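Local coordinates for methyl-coenzyme M reductase I beta subunit (PDB 1E6Y), which forms part of the nickel enzyme that reduces methyl-coenzyme M with coenzyme B, releasing methane and the mixed heterodisulfide in the last step of methanogenesis, at residues S1-K12 with S16-N28. Residues are numbered along the deposited sequence; the frame is centred on the assembly and turned at random.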
loop_
_atom_site.group_PDB
_atom_site.type_symbol
_atom_site.label_atom_id
_atom_site.label_comp_id
_atom_site.label_asym_id
_atom_site.label_seq_id
_atom_site.Cartn_x
_atom_site.Cartn_y
_atom_site.Cartn_z
ATOM N N SER E 1 38.812 24.201 1.532
ATOM C CA SER E 1 38.545 23.516 0.236
ATOM C C SER E 1 39.359 22.240 0.114
ATOM O O SER E 1 40.368 22.073 0.801
ATOM C CB SER E 1 38.883 24.438 -0.929
ATOM O OG SER E 1 40.248 24.807 -0.933
ATOM N N ASP E 2 38.919 21.342 -0.764
ATOM C CA ASP E 2 39.585 20.059 -0.953
ATOM C C ASP E 2 39.741 19.726 -2.429
ATOM O O ASP E 2 38.805 19.876 -3.219
ATOM C CB ASP E 2 38.801 18.935 -0.264
ATOM C CG ASP E 2 38.591 19.195 1.212
ATOM O OD1 ASP E 2 39.436 18.759 2.022
ATOM O OD2 ASP E 2 37.582 19.843 1.555
ATOM N N THR E 3 40.931 19.255 -2.790
ATOM C CA THR E 3 41.186 18.778 -4.139
ATOM C C THR E 3 41.701 17.346 -4.114
ATOM O O THR E 3 42.267 16.892 -3.118
ATOM C CB THR E 3 42.222 19.654 -4.861
ATOM O OG1 THR E 3 43.421 19.713 -4.080
ATOM C CG2 THR E 3 41.682 21.057 -5.070
ATOM N N VAL E 4 41.482 16.637 -5.212
ATOM C CA VAL E 4 41.987 15.284 -5.385
ATOM C C VAL E 4 42.512 15.147 -6.809
ATOM O O VAL E 4 42.197 15.969 -7.673
ATOM C CB VAL E 4 40.869 14.233 -5.170
ATOM C CG1 VAL E 4 40.366 14.276 -3.732
ATOM C CG2 VAL E 4 39.715 14.484 -6.142
ATOM N N ASP E 5 43.332 14.127 -7.044
ATOM C CA ASP E 5 43.671 13.722 -8.402
ATOM C C ASP E 5 42.800 12.527 -8.767
ATOM O O ASP E 5 42.671 11.590 -7.983
ATOM C CB ASP E 5 45.148 13.326 -8.495
ATOM C CG ASP E 5 46.093 14.476 -8.169
ATOM O OD1 ASP E 5 45.673 15.653 -8.192
ATOM O OD2 ASP E 5 47.279 14.196 -7.912
ATOM N N ILE E 6 42.167 12.581 -9.934
ATOM C CA ILE E 6 41.302 11.489 -10.377
ATOM C C ILE E 6 42.087 10.491 -11.224
ATOM O O ILE E 6 42.760 10.871 -12.183
ATOM C CB ILE E 6 40.094 12.020 -11.199
ATOM C CG1 ILE E 6 39.240 12.959 -10.338
ATOM C CG2 ILE E 6 39.257 10.859 -11.723
ATOM C CD1 ILE E 6 38.683 12.321 -9.080
ATOM N N TYR E 7 42.044 9.225 -10.819
ATOM C CA TYR E 7 42.678 8.132 -11.556
ATOM C C TYR E 7 41.606 7.184 -12.088
ATOM O O TYR E 7 40.589 6.964 -11.424
ATOM C CB TYR E 7 43.623 7.349 -10.637
ATOM C CG TYR E 7 44.915 8.063 -10.304
ATOM C CD1 TYR E 7 44.928 9.161 -9.440
ATOM C CD2 TYR E 7 46.132 7.617 -10.820
ATOM C CE1 TYR E 7 46.116 9.794 -9.101
ATOM C CE2 TYR E 7 47.326 8.242 -10.486
ATOM C CZ TYR E 7 47.309 9.330 -9.629
ATOM O OH TYR E 7 48.485 9.969 -9.319
ATOM N N ASP E 8 41.846 6.590 -13.257
ATOM C CA ASP E 8 40.877 5.653 -13.820
ATOM C C ASP E 8 40.941 4.265 -13.189
ATOM O O ASP E 8 41.703 4.030 -12.248
ATOM C CB ASP E 8 41.005 5.564 -15.358
ATOM C CG ASP E 8 42.336 4.966 -15.834
ATOM O OD1 ASP E 8 42.622 5.086 -17.041
ATOM O OD2 ASP E 8 43.075 4.344 -15.043
ATOM N N ASP E 9 40.150 3.347 -13.733
ATOM C CA ASP E 9 40.040 1.992 -13.204
ATOM C C ASP E 9 41.330 1.178 -13.314
ATOM O O ASP E 9 41.475 0.158 -12.642
ATOM C CB ASP E 9 38.898 1.251 -13.907
ATOM C CG ASP E 9 39.098 1.159 -15.410
ATOM O OD1 ASP E 9 39.015 0.038 -15.953
ATOM O OD2 ASP E 9 39.320 2.205 -16.052
ATOM N N ARG E 10 42.251 1.613 -14.173
ATOM C CA ARG E 10 43.532 0.948 -14.308
ATOM C C ARG E 10 44.659 1.704 -13.616
ATOM O O ARG E 10 45.821 1.387 -13.873
ATOM C CB ARG E 10 43.845 0.720 -15.795
ATOM C CG ARG E 10 42.738 -0.082 -16.477
ATOM C CD ARG E 10 43.136 -0.620 -17.844
ATOM N NE ARG E 10 44.276 -1.516 -17.665
ATOM C CZ ARG E 10 44.197 -2.809 -17.379
ATOM N NH1 ARG E 10 45.344 -3.451 -17.224
ATOM N NH2 ARG E 10 43.036 -3.436 -17.268
ATOM N N GLY E 11 44.325 2.648 -12.740
ATOM C CA GLY E 11 45.334 3.306 -11.932
ATOM C C GLY E 11 46.139 4.365 -12.662
ATOM O O GLY E 11 47.223 4.735 -12.211
ATOM N N LYS E 12 45.600 4.874 -13.767
ATOM C CA LYS E 12 46.260 5.926 -14.535
ATOM C C LYS E 12 45.654 7.292 -14.220
ATOM O O LYS E 12 44.436 7.425 -14.101
ATOM C CB LYS E 12 46.135 5.639 -16.033
ATOM C CG LYS E 12 46.761 4.323 -16.467
ATOM C CD LYS E 12 46.166 3.840 -17.782
ATOM C CE LYS E 12 46.523 2.382 -18.048
ATOM N NZ LYS E 12 45.752 1.811 -19.191
ATOM N N SER E 16 44.409 16.169 -12.544
ATOM C CA SER E 16 44.959 16.565 -11.253
ATOM C C SER E 16 44.215 17.761 -10.681
ATOM O O SER E 16 43.551 18.494 -11.411
ATOM C CB SER E 16 46.440 16.908 -11.394
ATOM O OG SER E 16 47.176 15.791 -11.858
ATOM N N ASN E 17 44.336 17.950 -9.370
ATOM C CA ASN E 17 43.838 19.143 -8.694
ATOM C C ASN E 17 42.366 19.411 -8.989
ATOM O O ASN E 17 41.983 20.522 -9.361
ATOM C CB ASN E 17 44.690 20.357 -9.080
ATOM C CG ASN E 17 46.151 20.167 -8.734
ATOM O OD1 ASN E 17 46.493 19.898 -7.587
ATOM N ND2 ASN E 17 47.015 20.237 -9.739
ATOM N N VAL E 18 41.561 18.358 -8.870
ATOM C CA VAL E 18 40.113 18.460 -9.021
ATOM C C VAL E 18 39.472 18.804 -7.679
ATOM O O VAL E 18 39.609 18.061 -6.700
ATOM C CB VAL E 18 39.516 17.132 -9.548
ATOM C CG1 VAL E 18 38.008 17.256 -9.707
ATOM C CG2 VAL E 18 40.157 16.760 -10.879
ATOM N N ASP E 19 38.808 19.955 -7.624
ATOM C CA ASP E 19 38.069 20.359 -6.436
ATOM C C ASP E 19 36.877 19.422 -6.279
ATOM O O ASP E 19 36.122 19.213 -7.228
ATOM C CB ASP E 19 37.582 21.801 -6.592
ATOM C CG ASP E 19 37.130 22.414 -5.280
ATOM O OD1 ASP E 19 36.165 21.904 -4.679
ATOM O OD2 ASP E 19 37.721 23.429 -4.866
ATOM N N ILE E 20 36.697 18.874 -5.081
ATOM C CA ILE E 20 35.626 17.905 -4.857
ATOM C C ILE E 20 34.234 18.512 -5.043
ATOM O O ILE E 20 33.287 17.803 -5.379
ATOM C CB ILE E 20 35.725 17.246 -3.456
ATOM C CG1 ILE E 20 35.529 18.286 -2.355
ATOM C CG2 ILE E 20 37.067 16.545 -3.304
ATOM C CD1 ILE E 20 35.346 17.680 -0.985
ATOM N N MET E 21 34.135 19.832 -4.914
ATOM C CA MET E 21 32.875 20.536 -5.153
ATOM C C MET E 21 32.437 20.450 -6.613
ATOM O O MET E 21 31.243 20.495 -6.911
ATOM C CB MET E 21 33.000 22.005 -4.749
ATOM C CG MET E 21 33.115 22.224 -3.256
ATOM S SD MET E 21 31.631 21.705 -2.376
ATOM C CE MET E 21 32.344 21.153 -0.830
ATOM N N SER E 22 33.405 20.329 -7.517
ATOM C CA SER E 22 33.112 20.214 -8.940
ATOM C C SER E 22 32.576 18.828 -9.278
ATOM O O SER E 22 32.096 18.596 -10.385
ATOM C CB SER E 22 34.370 20.496 -9.767
ATOM O OG SER E 22 35.292 19.428 -9.663
ATOM N N LEU E 23 32.685 17.907 -8.323
ATOM C CA LEU E 23 32.200 16.539 -8.486
ATOM C C LEU E 23 30.755 16.369 -8.017
ATOM O O LEU E 23 30.173 15.295 -8.175
ATOM C CB LEU E 23 33.104 15.567 -7.715
ATOM C CG LEU E 23 34.581 15.541 -8.120
ATOM C CD1 LEU E 23 35.347 14.580 -7.221
ATOM C CD2 LEU E 23 34.714 15.134 -9.582
ATOM N N ALA E 24 30.190 17.414 -7.416
ATOM C CA ALA E 24 28.807 17.377 -6.946
ATOM C C ALA E 24 27.855 17.126 -8.110
ATOM O O ALA E 24 27.993 17.733 -9.173
ATOM C CB ALA E 24 28.453 18.684 -6.260
ATOM N N PRO E 25 26.871 16.228 -7.923
ATOM C CA PRO E 25 25.805 16.027 -8.912
ATOM C C PRO E 25 25.142 17.336 -9.344
ATOM O O PRO E 25 24.759 17.498 -10.503
ATOM C CB PRO E 25 24.828 15.104 -8.187
ATOM C CG PRO E 25 25.712 14.302 -7.284
ATOM C CD PRO E 25 26.737 15.293 -6.790
ATOM N N THR E 26 25.121 18.298 -8.427
ATOM C CA THR E 26 24.485 19.589 -8.654
ATOM C C THR E 26 25.355 20.564 -9.462
ATOM O O THR E 26 24.881 21.624 -9.875
ATOM C CB THR E 26 24.111 20.248 -7.313
ATOM O OG1 THR E 26 25.233 20.181 -6.423
ATOM C CG2 THR E 26 22.922 19.532 -6.678
ATOM N N ARG E 27 26.617 20.202 -9.690
ATOM C CA ARG E 27 27.539 21.059 -10.438
ATOM C C ARG E 27 28.183 20.354 -11.618
ATOM O O ARG E 27 28.601 21.010 -12.583
ATOM C CB ARG E 27 28.676 21.563 -9.522
ATOM C CG ARG E 27 28.181 22.430 -8.390
ATOM C CD ARG E 27 29.317 23.069 -7.571
ATOM N NE ARG E 27 28.732 23.600 -6.342
ATOM C CZ ARG E 27 28.666 22.894 -5.191
ATOM N NH1 ARG E 27 28.072 23.441 -4.150
ATOM N NH2 ARG E 27 29.203 21.687 -5.204
ATOM N N ASN E 28 28.353 19.039 -11.519
ATOM C CA ASN E 28 29.134 18.300 -12.508
ATOM C C ASN E 28 28.324 17.973 -13.758
ATOM O O ASN E 28 27.346 17.228 -13.699
ATOM C CB ASN E 28 29.689 17.009 -11.893
ATOM C CG ASN E 28 30.742 16.352 -12.767
ATOM O OD1 ASN E 28 30.425 15.569 -13.663
ATOM N ND2 ASN E 28 32.005 16.680 -12.517
HETATM O O HOH W 1 36.479 22.286 -2.033
HETATM O O HOH W 2 45.515 20.940 -5.416
HETATM O O HOH W 3 47.820 17.353 -7.444
#
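V4 and V18 sit opposite each other as a hydrogen-bonded pair in the antiparallel N-terminal hairpin, V4 N giving to V18 O at 2.8 Å and V18 N to V4 O at 2.7 Å. The pair is part of a G1 beta bulge, in which N17 and V18 both face V4. N17 N, poorly aimed at V4 O, turns to D5 instead and gives a nearly straight bond to D5 OD1 (2.9 Å, 166° at the hydrogen), meeting the oxygen nearly along its C-O axis. With CG beside its own backbone N (chi1 -62°), D5 brings that same oxygen up to S16 CA, and water 3 joins it to N17 OD1. Losing this carboxylate to an alanine is likely to leave N17 N without its acceptor and water 3 without one of its two mates, with the bulge freer to shift.

On the apolar face the side chains cross at about a right angle: V4 CG1 meets I20 CG2 at 4.0 Å, and I6 CG1 meets V18 CG2 at 3.9 Å. Y239 and L235 of helix 228-241 continue this packing. Past the strand, I20 N hydrogen-bonds to D2 O at 3.0 Å, while I20 CD1 rests on D2 CB at 3.7 Å; the D2 carboxylate itself forms a salt bridge with R231. D19 OD1 takes M21 N through its anti lone pair, an Asx turn starting the 3-10 segment 20-23. The hairpin thus joins two chemistries: branched aliphatic side chains bury one face against helices 228-241 and 425-429, while the D5 and D19 carboxylates take the N-H groups of N17 and M21, and water 1, donating to D19 OD1, takes D2 N.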